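One contact in two related proteins. Structure 1 is D-glyceraldehyde dehydrogenase (NADP(+)) from Thermoplasma acidophilum, which oxidises D-glyceraldehyde to glycerate with NADP(+) in the non-phosphorylated Entner-Doudoroff pathway: PDB 5IZD (chain A, 2.05 Å), residues Q109-W114 and L159-L164. Structure 2 is lactaldehyde dehydrogenase from Escherichia coli: PDB 2HG2 (chain B, 2.20 Å), residues D113-W118 and M163-L168. Structure 2 is superposed on structure 1 by the backbone atoms of these residues (RMSD 0.29 Å); each is numbered along its deposited sequence.

Structure 1 (5IZD); sequences QYYAEW and LAPALL.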
loop_
_atom_site.group_PDB
_atom_site.type_symbol
_atom_site.label_atom_id
_atom_site.label_comp_id
_atom_site.label_asym_id
_atom_site.label_seq_id
_atom_site.Cartn_x
_atom_site.Cartn_y
_atom_site.Cartn_z
ATOM N N GLN A 109 -9.621 18.060 9.660
ATOM C CA GLN A 109 -9.602 16.831 10.458
ATOM C C GLN A 109 -8.976 15.653 9.689
ATOM O O GLN A 109 -8.023 15.058 10.147
ATOM C CB GLN A 109 -10.994 16.447 10.892
ATOM C CG GLN A 109 -11.051 15.175 11.712
ATOM C CD GLN A 109 -10.415 15.290 13.080
ATOM O OE1 GLN A 109 -10.302 16.360 13.628
ATOM N NE2 GLN A 109 -10.000 14.163 13.636
ATOM N N TYR A 110 -9.492 15.419 8.501
ATOM C CA TYR A 110 -9.102 14.287 7.681
ATOM C C TYR A 110 -7.601 14.317 7.376
ATOM O O TYR A 110 -6.932 13.297 7.557
ATOM C CB TYR A 110 -9.885 14.254 6.394
ATOM C CG TYR A 110 -9.361 13.210 5.418
ATOM C CD1 TYR A 110 -9.792 11.858 5.477
ATOM C CD2 TYR A 110 -8.437 13.568 4.415
ATOM C CE1 TYR A 110 -9.312 10.917 4.564
ATOM C CE2 TYR A 110 -7.919 12.615 3.550
ATOM C CZ TYR A 110 -8.369 11.297 3.629
ATOM O OH TYR A 110 -7.837 10.404 2.747
ATOM N N TYR A 111 -7.066 15.474 6.954
ATOM C CA TYR A 111 -5.656 15.545 6.615
ATOM C C TYR A 111 -4.752 15.392 7.831
ATOM O O TYR A 111 -3.700 14.699 7.756
ATOM C CB TYR A 111 -5.297 16.790 5.814
ATOM C CG TYR A 111 -5.814 16.753 4.399
ATOM C CD1 TYR A 111 -5.366 15.813 3.505
ATOM C CD2 TYR A 111 -6.759 17.661 3.956
ATOM C CE1 TYR A 111 -5.844 15.743 2.231
ATOM C CE2 TYR A 111 -7.230 17.635 2.665
ATOM C CZ TYR A 111 -6.760 16.673 1.790
ATOM O OH TYR A 111 -7.223 16.579 0.481
ATOM N N ALA A 112 -5.138 16.016 8.944
ATOM C CA ALA A 112 -4.403 15.857 10.181
ATOM C C ALA A 112 -4.379 14.413 10.673
ATOM O O ALA A 112 -3.366 13.985 11.228
ATOM C CB ALA A 112 -4.907 16.801 11.257
ATOM N N GLU A 113 -5.434 13.640 10.412
ATOM C CA GLU A 113 -5.440 12.184 10.790
ATOM C C GLU A 113 -4.405 11.292 10.101
ATOM O O GLU A 113 -4.176 10.147 10.532
ATOM C CB GLU A 113 -6.832 11.565 10.618
ATOM C CG GLU A 113 -7.930 12.130 11.574
ATOM C CD GLU A 113 -9.343 11.731 11.168
ATOM O OE1 GLU A 113 -9.513 11.421 9.976
ATOM O OE2 GLU A 113 -10.293 11.685 11.994
ATOM N N TRP A 114 -3.734 11.824 9.105
ATOM C CA TRP A 114 -2.679 11.119 8.415
ATOM C C TRP A 114 -1.352 11.124 9.176
ATOM O O TRP A 114 -0.398 10.566 8.723
ATOM C CB TRP A 114 -2.498 11.623 7.008
ATOM C CG TRP A 114 -3.438 11.044 6.072
ATOM C CD1 TRP A 114 -4.434 11.665 5.475
ATOM C CD2 TRP A 114 -3.442 9.705 5.575
ATOM N NE1 TRP A 114 -5.089 10.834 4.648
ATOM C CE2 TRP A 114 -4.500 9.606 4.695
ATOM C CE3 TRP A 114 -2.657 8.583 5.806
ATOM C CZ2 TRP A 114 -4.797 8.436 4.027
ATOM C CZ3 TRP A 114 -2.968 7.427 5.158
ATOM C CH2 TRP A 114 -4.019 7.356 4.286
ATOM N N LEU A 159 -3.631 23.877 2.582
ATOM C CA LEU A 159 -2.809 24.100 3.790
ATOM C C LEU A 159 -2.736 22.864 4.680
ATOM O O LEU A 159 -1.671 22.530 5.149
ATOM C CB LEU A 159 -3.288 25.278 4.671
ATOM C CG LEU A 159 -3.306 26.706 4.146
ATOM C CD1 LEU A 159 -3.832 27.597 5.231
ATOM C CD2 LEU A 159 -1.965 27.213 3.725
ATOM N N ALA A 160 -3.848 22.190 4.929
ATOM C CA ALA A 160 -3.787 21.031 5.857
ATOM C C ALA A 160 -2.793 19.953 5.441
ATOM O O ALA A 160 -1.914 19.615 6.247
ATOM C CB ALA A 160 -5.149 20.446 6.163
ATOM N N PRO A 161 -2.866 19.474 4.174
ATOM C CA PRO A 161 -1.924 18.392 3.850
ATOM C C PRO A 161 -0.495 18.893 3.696
ATOM O O PRO A 161 0.450 18.148 3.982
ATOM C CB PRO A 161 -2.419 17.856 2.499
ATOM C CG PRO A 161 -3.274 18.952 1.923
ATOM C CD PRO A 161 -3.866 19.647 3.103
ATOM N N ALA A 162 -0.326 20.091 3.169
ATOM C CA ALA A 162 1.018 20.659 3.025
ATOM C C ALA A 162 1.729 20.767 4.366
ATOM O O ALA A 162 2.886 20.281 4.535
ATOM C CB ALA A 162 0.988 22.009 2.295
ATOM N N LEU A 163 1.008 21.321 5.336
ATOM C CA LEU A 163 1.536 21.457 6.684
ATOM C C LEU A 163 1.709 20.126 7.422
ATOM O O LEU A 163 2.697 19.935 8.101
ATOM C CB LEU A 163 0.657 22.421 7.500
ATOM C CG LEU A 163 0.697 23.875 6.994
ATOM C CD1 LEU A 163 -0.388 24.717 7.688
ATOM C CD2 LEU A 163 2.029 24.590 7.179
ATOM N N LEU A 164 0.763 19.201 7.303
ATOM C CA LEU A 164 0.844 17.955 8.031
ATOM C C LEU A 164 2.114 17.226 7.619
ATOM O O LEU A 164 2.847 16.729 8.487
ATOM C CB LEU A 164 -0.418 17.114 7.809
ATOM C CG LEU A 164 -0.531 15.758 8.503
ATOM C CD1 LEU A 164 0.314 14.611 7.896
ATOM C CD2 LEU A 164 -0.243 15.928 9.962
#
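Tyr111 packs on Ala160 and Pro161 where helix 94-112 meets helix 153-164. The second helix lies in a beta-alpha-beta crossover between parallel strands 130-145 and 168-172. It also carries Arg157, which probably binds substrate and NADP(+).

The contact is buried and apolar. Tyr111 CB meets Ala160 CB at 3.7 Å. Tyr111 CG is anti to the carbonyl carbon (chi1 -72°), which turns the ring across Pro161. Pro161 CD is 3.6 Å from Tyr111 CD2. Leu164 CG rests on Tyr111 O at 3.4 Å, and Leu164 CD1 reaches Trp114 CB at 4.2 Å.

No hydrogen bond joins the two segments. Within 109-114, Trp114 NE1 gives Tyr110 OH a weak one. Gln109 NE2 gives Glu113 OE2 a nearly straight one of 3.0 Å (173°), from above the carboxylate plane (40° out of it). Glu113 also forms a salt bridge to Lys117 of a neighbouring subunit.

Structure 2 (2HG2); sequences DYMAEW and MAPALL.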
loop_
_atom_site.group_PDB
_atom_site.type_symbol
_atom_site.label_atom_id
_atom_site.label_comp_id
_atom_site.label_asym_id
_atom_site.label_seq_id
_atom_site.Cartn_x
_atom_site.Cartn_y
_atom_site.Cartn_z
ATOM N N ASP B 113 -9.538 18.186 9.587
ATOM C CA ASP B 113 -9.415 17.110 10.569
ATOM C C ASP B 113 -9.029 15.796 9.896
ATOM O O ASP B 113 -8.185 15.056 10.403
ATOM C CB ASP B 113 -10.724 16.909 11.347
ATOM C CG ASP B 113 -10.972 18.004 12.375
ATOM O OD1 ASP B 113 -9.991 18.565 12.910
ATOM O OD2 ASP B 113 -12.153 18.290 12.665
ATOM N N TYR B 114 -9.659 15.502 8.762
ATOM C CA TYR B 114 -9.356 14.280 8.028
ATOM C C TYR B 114 -7.872 14.240 7.648
ATOM O O TYR B 114 -7.223 13.214 7.805
ATOM C CB TYR B 114 -10.221 14.181 6.764
ATOM C CG TYR B 114 -9.676 13.214 5.743
ATOM C CD1 TYR B 114 -9.885 11.838 5.859
ATOM C CD2 TYR B 114 -8.906 13.671 4.680
ATOM C CE1 TYR B 114 -9.333 10.941 4.930
ATOM C CE2 TYR B 114 -8.351 12.791 3.755
ATOM C CZ TYR B 114 -8.565 11.432 3.883
ATOM O OH TYR B 114 -7.991 10.581 2.965
ATOM N N MET B 115 -7.340 15.356 7.158
ATOM C CA MET B 115 -5.927 15.417 6.763
ATOM C C MET B 115 -4.975 15.290 7.946
ATOM O O MET B 115 -3.898 14.699 7.821
ATOM C CB MET B 115 -5.630 16.714 6.013
ATOM C CG MET B 115 -6.072 16.700 4.563
ATOM S SD MET B 115 -5.103 15.556 3.525
ATOM C CE MET B 115 -6.139 15.444 2.099
ATOM N N ALA B 116 -5.370 15.836 9.092
ATOM C CA ALA B 116 -4.538 15.756 10.289
ATOM C C ALA B 116 -4.324 14.289 10.684
ATOM O O ALA B 116 -3.294 13.933 11.254
ATOM C CB ALA B 116 -5.198 16.525 11.443
ATOM N N GLU B 117 -5.299 13.447 10.362
ATOM C CA GLU B 117 -5.247 12.023 10.690
ATOM C C GLU B 117 -4.151 11.240 9.961
ATOM O O GLU B 117 -3.849 10.099 10.330
ATOM C CB GLU B 117 -6.618 11.388 10.415
ATOM C CG GLU B 117 -7.754 12.082 11.170
ATOM C CD GLU B 117 -9.126 11.549 10.809
ATOM O OE1 GLU B 117 -9.299 11.031 9.687
ATOM O OE2 GLU B 117 -10.043 11.663 11.647
ATOM N N TRP B 118 -3.561 11.841 8.928
ATOM C CA TRP B 118 -2.492 11.181 8.181
ATOM C C TRP B 118 -1.163 11.185 8.937
ATOM O O TRP B 118 -0.254 10.445 8.587
ATOM C CB TRP B 118 -2.298 11.847 6.804
ATOM C CG TRP B 118 -3.265 11.366 5.749
ATOM C CD1 TRP B 118 -4.194 12.115 5.077
ATOM C CD2 TRP B 118 -3.404 10.023 5.256
ATOM N NE1 TRP B 118 -4.900 11.322 4.199
ATOM C CE2 TRP B 118 -4.437 10.035 4.288
ATOM C CE3 TRP B 118 -2.755 8.812 5.539
ATOM C CZ2 TRP B 118 -4.837 8.885 3.600
ATOM C CZ3 TRP B 118 -3.156 7.656 4.849
ATOM C CH2 TRP B 118 -4.188 7.707 3.892
ATOM N N MET B 163 -3.333 23.953 2.269
ATOM C CA MET B 163 -2.561 24.103 3.508
ATOM C C MET B 163 -2.551 22.907 4.469
ATOM O O MET B 163 -1.522 22.629 5.089
ATOM C CB MET B 163 -2.999 25.372 4.259
ATOM C CG MET B 163 -4.276 25.261 5.089
ATOM S SD MET B 163 -3.967 24.764 6.808
ATOM C CE MET B 163 -5.175 23.517 7.022
ATOM N N ALA B 164 -3.671 22.198 4.597
ATOM C CA ALA B 164 -3.739 21.050 5.504
ATOM C C ALA B 164 -2.739 19.944 5.128
ATOM O O ALA B 164 -1.937 19.519 5.965
ATOM C CB ALA B 164 -5.169 20.491 5.548
ATOM N N PRO B 165 -2.772 19.466 3.871
ATOM C CA PRO B 165 -1.835 18.412 3.447
ATOM C C PRO B 165 -0.396 18.926 3.558
ATOM O O PRO B 165 0.503 18.217 4.007
ATOM C CB PRO B 165 -2.216 18.159 1.991
ATOM C CG PRO B 165 -3.606 18.715 1.864
ATOM C CD PRO B 165 -3.607 19.914 2.745
ATOM N N ALA B 166 -0.197 20.179 3.153
ATOM C CA ALA B 166 1.120 20.814 3.190
ATOM C C ALA B 166 1.703 20.865 4.598
ATOM O O ALA B 166 2.839 20.436 4.828
ATOM C CB ALA B 166 1.034 22.230 2.620
ATOM N N LEU B 167 0.930 21.395 5.542
ATOM C CA LEU B 167 1.403 21.497 6.913
ATOM C C LEU B 167 1.573 20.155 7.611
ATOM O O LEU B 167 2.533 19.953 8.348
ATOM C CB LEU B 167 0.469 22.392 7.730
ATOM C CG LEU B 167 0.899 23.865 7.803
ATOM C CD1 LEU B 167 1.139 24.395 6.404
ATOM C CD2 LEU B 167 -0.169 24.697 8.513
ATOM N N LEU B 168 0.647 19.236 7.374
ATOM C CA LEU B 168 0.702 17.924 8.008
ATOM C C LEU B 168 2.016 17.207 7.707
ATOM O O LEU B 168 2.615 16.607 8.592
ATOM C CB LEU B 168 -0.480 17.067 7.535
ATOM C CG LEU B 168 -0.724 15.701 8.189
ATOM C CD1 LEU B 168 0.314 14.682 7.723
ATOM C CD2 LEU B 168 -0.699 15.860 9.702
#
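Met115 packs on Ala164 and Pro165. The helix that bears Pro165 also carries Arg161, which binds (S)-lactate.

The contact is buried and apolar. Met115 CB meets Ala164 CB at 3.8 Å. Met115 CG is anti to the carbonyl carbon (chi1 -79°), and the chain bends at chi2 (-68°). These two torsions turn the thioether across Pro165. Met115 SD is 3.9 Å from Pro165 CG, and Met115 CE lies 4.1 Å from the same carbon. Leu168 CG rests on Met115 O at 3.3 Å, and Leu168 CD1 reaches Trp118 CB at 4.0 Å.

No hydrogen bond joins the two segments. Within 113-118, Trp118 NE1 gives Tyr114 OH a weak one. Asp113 forms a salt bridge to Arg80 and accepts a hydrogen bond from Ser76. Glu117 forms salt bridges to Arg121 and Arg73 of a neighbouring subunit.

What differs
The backbones of the two helices superpose closely, and both contacts are buried and apolar. The side chains of Trp114(A) and Trp118(B) keep their place.

The main exchange is Tyr111(A) against Met115(B). The CB atoms coincide within the error. The thioether follows one side of the phenol ring. Met115(B) CG is 0.3 Å apart from Tyr111(A) CG, Met115(B) SD is 0.4 Å apart from Tyr111(A) CD1, and Met115(B) CE is 0.4 Å apart from Tyr111(A) CE1. CE2, CZ and OH of Tyr111(A) have no counterpart in Met115(B), so the far part of the ring and its hydroxyl are absent. The shared part keeps the packing. Tyr111(A) touches Ala160(A) and Pro161(A), and Met115(B) touches Ala164(B) and Pro165(B).

At Gln109(A) against Asp113(B), a hydrogen bond within segment 109-114 is found in structure 1 alone: Gln109(A) NE2 binds Glu113(A) OE2 at 3.0 Å, whereas Asp113(B) OD1 and Glu117(B) OE2 are 7.0 Å apart.

Away from the interface, Leu159(A) and Met163(B) leave in different directions (chi1 -62° against 80°), though both touch the next-turn leucine, Leu163(A) or Leu167(B), which itself lies differently.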